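Local coordinates for malonyl CoA-acyl carrier protein transacylase (Clostridium perfringens, PDB 3PTW) that probably transfers malonyl groups from coenzyme A to the acyl carrier protein, the step that supplies extender units for fatty acid synthesis, at residues V253-I256 / N257-K261; T304-K307 / L308-M311. All blocks are in the same frame, centred on the assembly; numbering follows the deposited sequence.

Both contacts are local, within one helix each, yet they lie in very different surroundings. Contact 1 spans the start of helix 255-264, partly buried about 12 Å from the centre of the chain, whereas contact 2 lies within the C-terminal helix 298-315 at the surface, about 25 Å out. Their nearest atoms are about 15 Å apart and do not touch. The main i to i+4 backbone bonds are common to both. Aromatic and aliphatic packing marks the inner side of contact 1; in contact 2 Arg309 folds back over the helix and Lys307 reaches Glu310 in a long salt bridge, while Thr304 holds the inner side against strand 291-295, an outermost strand of the mixed sheet.

Contact 1: V253-I256 / N257-K261; sequences VLFI and NDIEK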
ATOM      1  N   VAL A 253     -10.003  -2.307   0.102  1.00 28.66           N
ATOM      2  CA  VAL A 253      -9.040  -1.378   0.708  1.00 28.82           C
ATOM      3  C   VAL A 253      -9.717  -0.024   0.921  1.00 30.01           C
ATOM      4  O   VAL A 253      -9.904   0.754  -0.022  1.00 31.03           O
ATOM      5  CB  VAL A 253      -7.770  -1.231  -0.149  1.00 28.09           C
ATOM      6  CG1 VAL A 253      -6.772  -0.258   0.492  1.00 27.77           C
ATOM      7  CG2 VAL A 253      -7.123  -2.590  -0.345  1.00 28.72           C
ATOM      8  N   LEU A 254     -10.096   0.251   2.166  1.00 29.35           N
ATOM      9  CA  LEU A 254     -10.740   1.506   2.502  1.00 29.11           C
ATOM     10  C   LEU A 254      -9.697   2.609   2.722  1.00 29.18           C
ATOM     11  O   LEU A 254      -9.639   3.212   3.804  1.00 29.38           O
ATOM     12  CB  LEU A 254     -11.635   1.315   3.734  1.00 29.39           C
ATOM     13  CG  LEU A 254     -13.056   0.770   3.551  1.00 39.07           C
ATOM     14  CD1 LEU A 254     -13.254  -0.034   2.290  1.00 29.84           C
ATOM     15  CD2 LEU A 254     -13.544  -0.027   4.749  1.00 30.73           C
ATOM     16  N   PHE A 255      -8.868   2.864   1.702  1.00 28.82           N
ATOM     17  CA  PHE A 255      -7.826   3.909   1.805  1.00 28.43           C
ATOM     18  C   PHE A 255      -8.365   5.296   2.112  1.00 29.21           C
ATOM     19  O   PHE A 255      -7.773   6.024   2.923  1.00 29.43           O
ATOM     20  CB  PHE A 255      -6.944   3.998   0.558  1.00 26.94           C
ATOM     21  CG  PHE A 255      -5.770   4.970   0.713  1.00 26.23           C
ATOM     22  CD1 PHE A 255      -4.642   4.607   1.457  1.00 25.90           C
ATOM     23  CD2 PHE A 255      -5.799   6.228   0.113  1.00 26.23           C
ATOM     24  CE1 PHE A 255      -3.556   5.487   1.604  1.00 25.49           C
ATOM     25  CE2 PHE A 255      -4.717   7.117   0.252  1.00 26.11           C
ATOM     26  CZ  PHE A 255      -3.594   6.741   0.992  1.00 25.79           C
ATOM     27  N   ILE A 256      -9.462   5.679   1.453  1.00 29.47           N
ATOM     28  CA  ILE A 256     -10.046   7.001   1.701  1.00 30.72           C
ATOM     29  C   ILE A 256     -10.447   7.164   3.175  1.00 31.82           C
ATOM     30  O   ILE A 256     -10.168   8.206   3.780  1.00 33.03           O
ATOM     31  CB  ILE A 256     -11.211   7.385   0.718  1.00 31.32           C
ATOM     32  CG1 ILE A 256     -11.703   8.816   1.006  1.00 32.62           C
ATOM     33  CG2 ILE A 256     -12.370   6.396   0.804  1.00 31.75           C
ATOM     34  CD1 ILE A 256     -12.782   9.334   0.068  1.00 32.92           C
ATOM     35  N   ASN A 257     -11.067   6.134   3.751  1.00 32.04           N
ATOM     36  CA  ASN A 257     -11.479   6.185   5.157  1.00 33.49           C
ATOM     37  C   ASN A 257     -10.260   6.305   6.086  1.00 32.66           C
ATOM     38  O   ASN A 257     -10.287   7.057   7.080  1.00 32.55           O
ATOM     39  CB  ASN A 257     -12.318   4.964   5.533  1.00 34.69           C
ATOM     40  CG  ASN A 257     -13.463   4.699   4.553  1.00 39.95           C
ATOM     41  OD1 ASN A 257     -13.253   4.314   3.394  1.00 35.30           O
ATOM     42  ND2 ASN A 257     -14.676   4.881   5.028  1.00 36.00           N
ATOM     43  N   ASP A 258      -9.200   5.571   5.743  1.00 31.33           N
ATOM     44  CA  ASP A 258      -7.937   5.610   6.486  1.00 31.13           C
ATOM     45  C   ASP A 258      -7.411   7.038   6.567  1.00 31.35           C
ATOM     46  O   ASP A 258      -7.103   7.526   7.652  1.00 31.77           O
ATOM     47  CB  ASP A 258      -6.872   4.709   5.837  1.00 30.20           C
ATOM     48  CG  ASP A 258      -7.099   3.240   6.111  1.00 27.98           C
ATOM     49  OD1 ASP A 258      -7.736   2.902   7.139  1.00 30.33           O
ATOM     50  OD2 ASP A 258      -6.617   2.406   5.309  1.00 29.27           O
ATOM     51  N   ILE A 259      -7.336   7.705   5.416  1.00 31.54           N
ATOM     52  CA  ILE A 259      -6.846   9.087   5.345  1.00 31.59           C
ATOM     53  C   ILE A 259      -7.729  10.008   6.187  1.00 32.36           C
ATOM     54  O   ILE A 259      -7.226  10.801   6.983  1.00 32.36           O
ATOM     55  CB  ILE A 259      -6.756   9.593   3.883  1.00 30.64           C
ATOM     56  CG1 ILE A 259      -5.784   8.727   3.075  1.00 25.75           C
ATOM     57  CG2 ILE A 259      -6.394  11.098   3.839  1.00 27.95           C
ATOM     58  CD1 ILE A 259      -4.335   8.643   3.663  1.00 30.20           C
ATOM     59  N   GLU A 260      -9.040   9.865   6.009  1.00 33.02           N
ATOM     60  CA  GLU A 260     -10.047  10.648   6.724  1.00 34.79           C
ATOM     61  C   GLU A 260      -9.831  10.542   8.239  1.00 34.90           C
ATOM     62  O   GLU A 260      -9.830  11.550   8.947  1.00 36.00           O
ATOM     63  CB  GLU A 260     -11.457  10.152   6.308  1.00 36.06           C
ATOM     64  CG  GLU A 260     -12.441  11.235   5.860  1.00 58.35           C
ATOM     65  CD  GLU A 260     -13.101  10.952   4.482  1.00 38.21           C
ATOM     66  OE1 GLU A 260     -13.043  11.858   3.618  1.00 58.51           O
ATOM     67  OE2 GLU A 260     -13.671   9.859   4.258  1.00 57.80           O
ATOM     68  N   LYS A 261      -9.631   9.319   8.729  1.00 34.43           N
ATOM     69  CA  LYS A 261      -9.373   9.075  10.143  1.00 34.64           C
ATOM     70  C   LYS A 261      -8.049   9.672  10.606  1.00 33.61           C
ATOM     71  O   LYS A 261      -7.950  10.211  11.717  1.00 33.24           O
ATOM     72  CB  LYS A 261      -9.439   7.579  10.464  1.00 35.65           C
ATOM     73  CG  LYS A 261     -10.860   7.028  10.511  1.00 43.94           C
ATOM     74  CD  LYS A 261     -11.568   7.434  11.798  1.00 38.88           C
ATOM     75  CE  LYS A 261     -13.072   7.240  11.669  1.00 46.10           C
ATOM     76  NZ  LYS A 261     -13.743   8.456  11.110  1.00 41.69           N
TER
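The ring of Phe255 and the side chain of Ile259 form the tight side of this helical contact. Ile259 CG1 sits over one face of the ring, 3.8 Å from its centroid and 27° off the normal, in a CH-pi contact displaced toward the rim. Farther along the branch, Ile259 CD1 comes within 3.4 Å of Phe255 CZ. Phe255 CG is anti to the backbone N (chi1 -174°) and the ring stands out from the helix; Ile259, bent at chi2 (-57°), reaches back over it. Phe282, Val283 and Ile286 of helix 278-286 pack against the pair, and Leu90, in what looks like the GxSxG nucleophile elbow expected of an acyltransferase, touches the Phe255 ring. Here helix 255-264 starts: Leu254, centre of an inverse gamma turn, holds the N-cap position, and its O accepts a bond from Asp258 N at 3.1 Å. The next two rungs, Ile259 N to Phe255 O and Glu260 N to Ile256 O, are both 3.0 Å. Asp258 turns its carboxylate elsewhere, OD2 bonding Asn229 ND2. Asn257 OD1 lies 3.4 Å from Leu254 CB and equally near Ile256 CG2, touching carbon in both cases; Leu254 and Ile256 also pack on Tyr160 of strand 155-162. The loose side is that of the exposed Glu260, which runs alongside Ile256 with its OE2 still 3.9 Å from Ile256 CG1.

Contact 2: T304-K307 / L308-M311; sequences TLSK and LREM
Lys307 O draws two backbone N-H groups, both weakly: Glu310 N approaches at 3.3 Å with a strongly bent N-H...O angle of 121°, and Met311 N at 3.4 Å in a nearly straight line. The N-H of Glu310 is shared, and it mainly serves Ser306 O, which it meets at the same distance but a straighter angle of 151°. Met311 CG also presses against Lys307 O, at 3.2 Å. The two rungs before these are shorter, Leu308 N to Thr304 O and Arg309 N to Leu305 O each measuring 2.9 Å. Arg309 then folds back over the same Leu305 carbonyl. A bend at chi3 (-56°) turns its guanidinium across the preceding turn, and Leu305 O lies 3.7 Å above the centre of the guanidinium plane, facing it rather than meeting an N-H head-on. The end of the chain also reaches the aliphatic part of Leu305, with Arg309 NH1 3.5 Å from Leu305 CB. All of this belongs to the C-terminal helix 298-315, whose inner side lies against the edge of the mixed sheet. Thr304 marks that side: its OG1 hydrogen-bonds Asn294 O and Ser300 O, and its side chain touches Leu293 and Val295 of strand 291-295. The methyl CG2 points the same way as the side chain of Leu308, which lies beside it and also packs on Val82. Met311 extends the inner row to Thr269 of strand 269-273. Farther round, Lys307 crosses Glu310 in a long salt bridge, NZ to OE2 4.0 Å, whose length suggests a modest electrostatic attraction. Although its ammonium reaches toward the exposed glutamate, the Lys307 side chain also touches Thr291 and Leu293.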
ATOM      1  N   THR A 304      11.259  17.804   0.843  1.00 37.76           N
ATOM      2  CA  THR A 304      10.554  17.455   2.075  1.00 36.42           C
ATOM      3  C   THR A 304      11.221  18.058   3.319  1.00 36.76           C
ATOM      4  O   THR A 304      10.560  18.727   4.117  1.00 37.13           O
ATOM      5  CB  THR A 304      10.364  15.929   2.189  1.00 34.58           C
ATOM      6  OG1 THR A 304       9.471  15.499   1.163  1.00 31.65           O
ATOM      7  CG2 THR A 304       9.774  15.527   3.520  1.00 31.56           C
ATOM      8  N   LEU A 305      12.526  17.849   3.465  1.00 36.98           N
ATOM      9  CA  LEU A 305      13.266  18.415   4.595  1.00 38.07           C
ATOM     10  C   LEU A 305      13.175  19.938   4.621  1.00 39.88           C
ATOM     11  O   LEU A 305      13.061  20.545   5.695  1.00 40.07           O
ATOM     12  CB  LEU A 305      14.744  17.983   4.580  1.00 37.46           C
ATOM     13  CG  LEU A 305      15.116  16.506   4.757  1.00 47.29           C
ATOM     14  CD1 LEU A 305      16.632  16.341   4.720  1.00 36.24           C
ATOM     15  CD2 LEU A 305      14.531  15.891   6.035  1.00 35.91           C
ATOM     16  N   SER A 306      13.227  20.550   3.436  1.00 41.24           N
ATOM     17  CA  SER A 306      13.110  22.004   3.315  1.00 42.64           C
ATOM     18  C   SER A 306      11.758  22.510   3.841  1.00 43.30           C
ATOM     19  O   SER A 306      11.703  23.499   4.592  1.00 43.35           O
ATOM     20  CB  SER A 306      13.329  22.447   1.868  1.00 42.73           C
ATOM     21  OG  SER A 306      13.736  23.794   1.821  1.00 48.44           O
ATOM     22  N   LYS A 307      10.679  21.823   3.460  1.00 43.30           N
ATOM     23  CA  LYS A 307       9.349  22.143   3.980  1.00 44.57           C
ATOM     24  C   LYS A 307       9.260  21.929   5.501  1.00 45.27           C
ATOM     25  O   LYS A 307       8.715  22.768   6.220  1.00 45.77           O
ATOM     26  CB  LYS A 307       8.260  21.339   3.252  1.00 44.33           C
ATOM     27  CG  LYS A 307       6.830  21.637   3.721  1.00 45.34           C
ATOM     28  CD  LYS A 307       6.487  23.125   3.622  1.00 46.46           C
ATOM     29  CE  LYS A 307       5.003  23.350   3.802  1.00 46.19           C
ATOM     30  NZ  LYS A 307       4.653  24.793   3.786  1.00 48.31           N
ATOM     31  N   LEU A 308       9.801  20.819   5.989  1.00 45.52           N
ATOM     32  CA  LEU A 308       9.756  20.548   7.430  1.00 46.67           C
ATOM     33  C   LEU A 308      10.521  21.584   8.261  1.00 49.28           C
ATOM     34  O   LEU A 308      10.105  21.914   9.377  1.00 49.53           O
ATOM     35  CB  LEU A 308      10.234  19.124   7.759  1.00 45.06           C
ATOM     36  CG  LEU A 308       9.336  17.992   7.256  1.00 47.66           C
ATOM     37  CD1 LEU A 308       9.982  16.626   7.511  1.00 43.23           C
ATOM     38  CD2 LEU A 308       7.945  18.058   7.865  1.00 43.44           C
ATOM     39  N   ARG A 309      11.622  22.096   7.713  1.00 51.49           N
ATOM     40  CA  ARG A 309      12.421  23.123   8.399  1.00 54.50           C
ATOM     41  C   ARG A 309      11.758  24.507   8.461  1.00 56.90           C
ATOM     42  O   ARG A 309      12.014  25.275   9.392  1.00 57.59           O
ATOM     43  CB  ARG A 309      13.847  23.202   7.836  1.00 55.25           C
ATOM     44  CG  ARG A 309      14.729  22.009   8.250  1.00 61.15           C
ATOM     45  CD  ARG A 309      16.199  22.220   7.903  1.00 56.10           C
ATOM     46  NE  ARG A 309      16.389  22.498   6.480  1.00 61.90           N
ATOM     47  CZ  ARG A 309      16.739  21.596   5.566  1.00 56.38           C
ATOM     48  NH1 ARG A 309      16.965  20.330   5.910  1.00 60.53           N
ATOM     49  NH2 ARG A 309      16.872  21.970   4.299  1.00 61.59           N
ATOM     50  N   GLU A 310      10.911  24.819   7.483  1.00 58.74           N
ATOM     51  CA  GLU A 310      10.056  26.008   7.561  1.00 61.67           C
ATOM     52  C   GLU A 310       9.169  25.902   8.804  1.00 63.40           C
ATOM     53  O   GLU A 310       9.205  26.768   9.680  1.00 64.30           O
ATOM     54  CB  GLU A 310       9.166  26.131   6.318  1.00 61.88           C
ATOM     55  CG  GLU A 310       9.835  26.679   5.063  1.00 66.80           C
ATOM     56  CD  GLU A 310       8.871  26.766   3.878  1.00 62.87           C
ATOM     57  OE1 GLU A 310       9.231  26.292   2.776  1.00 66.42           O
ATOM     58  OE2 GLU A 310       7.751  27.299   4.045  1.00 66.88           O
ATOM     59  N   MET A 311       8.408  24.807   8.870  1.00 64.19           N
ATOM     60  CA  MET A 311       7.410  24.545   9.914  1.00 65.87           C
ATOM     61  C   MET A 311       8.003  24.453  11.318  1.00 67.12           C
ATOM     62  O   MET A 311       7.350  24.836  12.289  1.00 67.70           O
ATOM     63  CB  MET A 311       6.614  23.262   9.599  1.00 65.64           C
ATOM     64  CG  MET A 311       6.137  23.150   8.145  1.00 71.57           C
ATOM     65  SD  MET A 311       5.217  21.648   7.732  1.00 65.50           S
ATOM     66  CE  MET A 311       3.519  22.233   7.875  1.00 70.96           C
TER